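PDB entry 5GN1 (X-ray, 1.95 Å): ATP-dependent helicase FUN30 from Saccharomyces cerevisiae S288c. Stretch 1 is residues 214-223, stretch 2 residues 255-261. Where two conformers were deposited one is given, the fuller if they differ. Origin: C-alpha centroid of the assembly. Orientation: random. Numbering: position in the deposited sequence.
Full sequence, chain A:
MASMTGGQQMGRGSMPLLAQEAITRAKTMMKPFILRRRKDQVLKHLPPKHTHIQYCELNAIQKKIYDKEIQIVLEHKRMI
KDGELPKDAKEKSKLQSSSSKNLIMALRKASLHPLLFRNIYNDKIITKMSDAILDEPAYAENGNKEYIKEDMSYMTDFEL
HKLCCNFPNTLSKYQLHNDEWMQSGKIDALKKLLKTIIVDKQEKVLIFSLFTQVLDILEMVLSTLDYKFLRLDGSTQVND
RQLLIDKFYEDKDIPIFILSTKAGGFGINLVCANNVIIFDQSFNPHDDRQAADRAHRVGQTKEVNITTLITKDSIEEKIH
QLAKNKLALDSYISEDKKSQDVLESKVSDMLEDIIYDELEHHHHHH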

# COMPACT_ATOMS: atom_id res chain seq x y z
N VAL A 214 3.34 -0.80 0.31
CA VAL A 214 3.10 -0.28 -1.03
C VAL A 214 4.33 0.43 -1.57
O VAL A 214 4.69 0.26 -2.74
CB VAL A 214 1.85 0.62 -1.04
CG1 VAL A 214 1.78 1.46 -2.33
CG2 VAL A 214 0.58 -0.22 -0.87
N LEU A 215 5.01 1.24 -0.74
CA LEU A 215 6.24 1.90 -1.18
C LEU A 215 7.29 0.88 -1.64
O LEU A 215 7.97 1.09 -2.66
CB LEU A 215 6.81 2.77 -0.05
CG LEU A 215 5.92 3.97 0.31
CD1 LEU A 215 6.52 4.81 1.41
CD2 LEU A 215 5.65 4.85 -0.93
N ASP A 216 7.44 -0.22 -0.90
CA ASP A 216 8.35 -1.29 -1.32
C ASP A 216 7.98 -1.83 -2.69
O ASP A 216 8.85 -2.06 -3.54
CB ASP A 216 8.35 -2.42 -0.28
CG ASP A 216 8.77 -1.96 1.12
OD1 ASP A 216 9.43 -0.92 1.26
OD2 ASP A 216 8.45 -2.67 2.11
N ILE A 217 6.69 -2.06 -2.93
CA ILE A 217 6.29 -2.58 -4.23
C ILE A 217 6.57 -1.57 -5.32
O ILE A 217 7.01 -1.92 -6.43
CB ILE A 217 4.80 -2.99 -4.22
CG1 ILE A 217 4.57 -4.15 -3.26
CG2 ILE A 217 4.37 -3.37 -5.62
CD1 ILE A 217 3.08 -4.41 -2.98
N LEU A 218 6.29 -0.29 -5.04
CA LEU A 218 6.47 0.75 -6.04
C LEU A 218 7.92 0.87 -6.47
O LEU A 218 8.19 1.26 -7.60
CB LEU A 218 5.97 2.10 -5.50
CG LEU A 218 4.46 2.33 -5.46
CD1 LEU A 218 4.13 3.69 -4.84
CD2 LEU A 218 3.87 2.21 -6.86
N GLU A 219 8.86 0.53 -5.58
CA GLU A 219 10.27 0.62 -5.98
C GLU A 219 10.55 -0.31 -7.16
O GLU A 219 11.26 0.07 -8.10
CB GLU A 219 11.17 0.30 -4.78
CG GLU A 219 11.12 1.37 -3.68
CD GLU A 219 12.25 1.18 -2.66
OE1 GLU A 219 13.15 0.37 -2.94
OE2 GLU A 219 12.23 1.81 -1.59
N MET A 220 9.96 -1.51 -7.16
CA MET A 220 10.16 -2.41 -8.30
C MET A 220 9.39 -1.94 -9.53
O MET A 220 9.90 -2.04 -10.65
CB MET A 220 9.75 -3.84 -7.94
CG MET A 220 10.60 -4.44 -6.84
SD MET A 220 10.48 -6.24 -6.89
CE MET A 220 11.36 -6.57 -8.42
N VAL A 221 8.18 -1.42 -9.32
CA VAL A 221 7.40 -0.84 -10.43
C VAL A 221 8.19 0.26 -11.13
O VAL A 221 8.30 0.28 -12.36
CB VAL A 221 6.04 -0.32 -9.90
CG1 VAL A 221 5.29 0.49 -10.98
CG2 VAL A 221 5.16 -1.46 -9.38
N LEU A 222 8.73 1.20 -10.35
CA LEU A 222 9.39 2.35 -10.98
C LEU A 222 10.66 1.92 -11.71
O LEU A 222 10.96 2.46 -12.78
CB LEU A 222 9.68 3.44 -9.93
CG LEU A 222 8.40 4.02 -9.28
CD1 LEU A 222 8.69 5.12 -8.25
CD2 LEU A 222 7.43 4.53 -10.35
N SER A 223 11.37 0.92 -11.17
CA SER A 223 12.55 0.38 -11.85
C SER A 223 12.17 -0.28 -13.16
O SER A 223 12.84 -0.09 -14.18
CB SER A 223 13.27 -0.61 -10.93
OG SER A 223 14.37 -1.21 -11.59
N PRO A 255 12.69 12.01 -11.65
CA PRO A 255 11.36 12.63 -11.74
C PRO A 255 10.48 12.39 -10.52
O PRO A 255 9.49 13.11 -10.36
CB PRO A 255 10.77 12.00 -13.00
CG PRO A 255 11.44 10.63 -13.06
CD PRO A 255 12.85 10.89 -12.59
N ILE A 256 10.80 11.41 -9.67
CA ILE A 256 9.84 10.86 -8.71
C ILE A 256 10.43 10.84 -7.31
O ILE A 256 11.56 10.38 -7.12
CB ILE A 256 9.39 9.44 -9.09
CG1 ILE A 256 8.72 9.44 -10.45
CG2 ILE A 256 8.43 8.87 -8.03
CD1 ILE A 256 8.29 8.06 -10.88
N PHE A 257 9.64 11.29 -6.34
CA PHE A 257 9.90 11.14 -4.91
C PHE A 257 8.73 10.36 -4.33
O PHE A 257 7.58 10.81 -4.44
CB PHE A 257 10.03 12.51 -4.23
CG PHE A 257 11.03 12.56 -3.12
CD1 PHE A 257 11.18 11.50 -2.25
CD2 PHE A 257 11.85 13.67 -2.96
CE1 PHE A 257 12.12 11.57 -1.21
CE2 PHE A 257 12.78 13.73 -1.93
CZ PHE A 257 12.92 12.67 -1.06
N ILE A 258 9.00 9.20 -3.73
CA ILE A 258 7.94 8.42 -3.08
C ILE A 258 8.08 8.59 -1.57
O ILE A 258 9.20 8.56 -1.03
CB ILE A 258 7.96 6.94 -3.51
CG1 ILE A 258 9.16 6.18 -2.93
CG2 ILE A 258 7.89 6.80 -5.04
CD1 ILE A 258 9.15 4.70 -3.30
N LEU A 259 6.95 8.83 -0.90
CA LEU A 259 6.94 9.20 0.52
C LEU A 259 5.77 8.54 1.22
O LEU A 259 4.75 8.23 0.60
CB LEU A 259 6.80 10.72 0.75
CG LEU A 259 7.78 11.68 0.07
CD1 LEU A 259 7.12 12.29 -1.14
CD2 LEU A 259 8.21 12.77 1.06
N SER A 260 5.91 8.35 2.53
CA SER A 260 4.74 8.03 3.34
C SER A 260 3.91 9.29 3.53
O SER A 260 4.43 10.40 3.60
CB SER A 260 5.14 7.45 4.70
OG SER A 260 6.05 8.31 5.37
N THR A 261 2.59 9.10 3.58
CA THR A 261 1.68 10.23 3.77
C THR A 261 2.02 10.99 5.05
O THR A 261 1.89 12.22 5.09
CB THR A 261 0.25 9.73 3.76
OG1 THR A 261 0.00 9.13 2.49
CG2 THR A 261 -0.74 10.85 3.98

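This is a mainly apolar helix-on-strand contact, in which one face of helix 214-223 rests on strand 256-260 with no hydrogen bond between them. The two run nearly antiparallel, at 165°, and their axes approach to 9.3 Å, a spacing filled by aliphatic side chains from both elements. On the helix, L215, L218 and L222 follow a 3-4 spacing and point toward the strand, though L218 stays just out of contact while L215 and L222 touch it; on the strand, alternation sends I256 and I258 toward the helix while F257 and L259 point away.

I258 is the centerpiece, burying the most area of any residue here. Its branched side chain lies between L215 and L222, two turns apart on the helix: CG2 meets L222 CD1 at 3.7 Å, and CB lies 4.0 Å from L215 CD2. Its CD1 reaches the aliphatic part of E219, 3.9 Å from CG, so a charged residue at the margin lends methylene surface while its carboxylate oxygen OE2 is hydrogen-bonded elsewhere in the structure. Later in the helical stretch, L222 CD2 packs on I256 CD1 at 3.7 Å. Near its start, L215 CD1 lies against strand backbone, 3.8 Å from S260 N. The rule to read here is spacing: two leucines seven residues apart, both m,t, straddle one isoleucine of the strand.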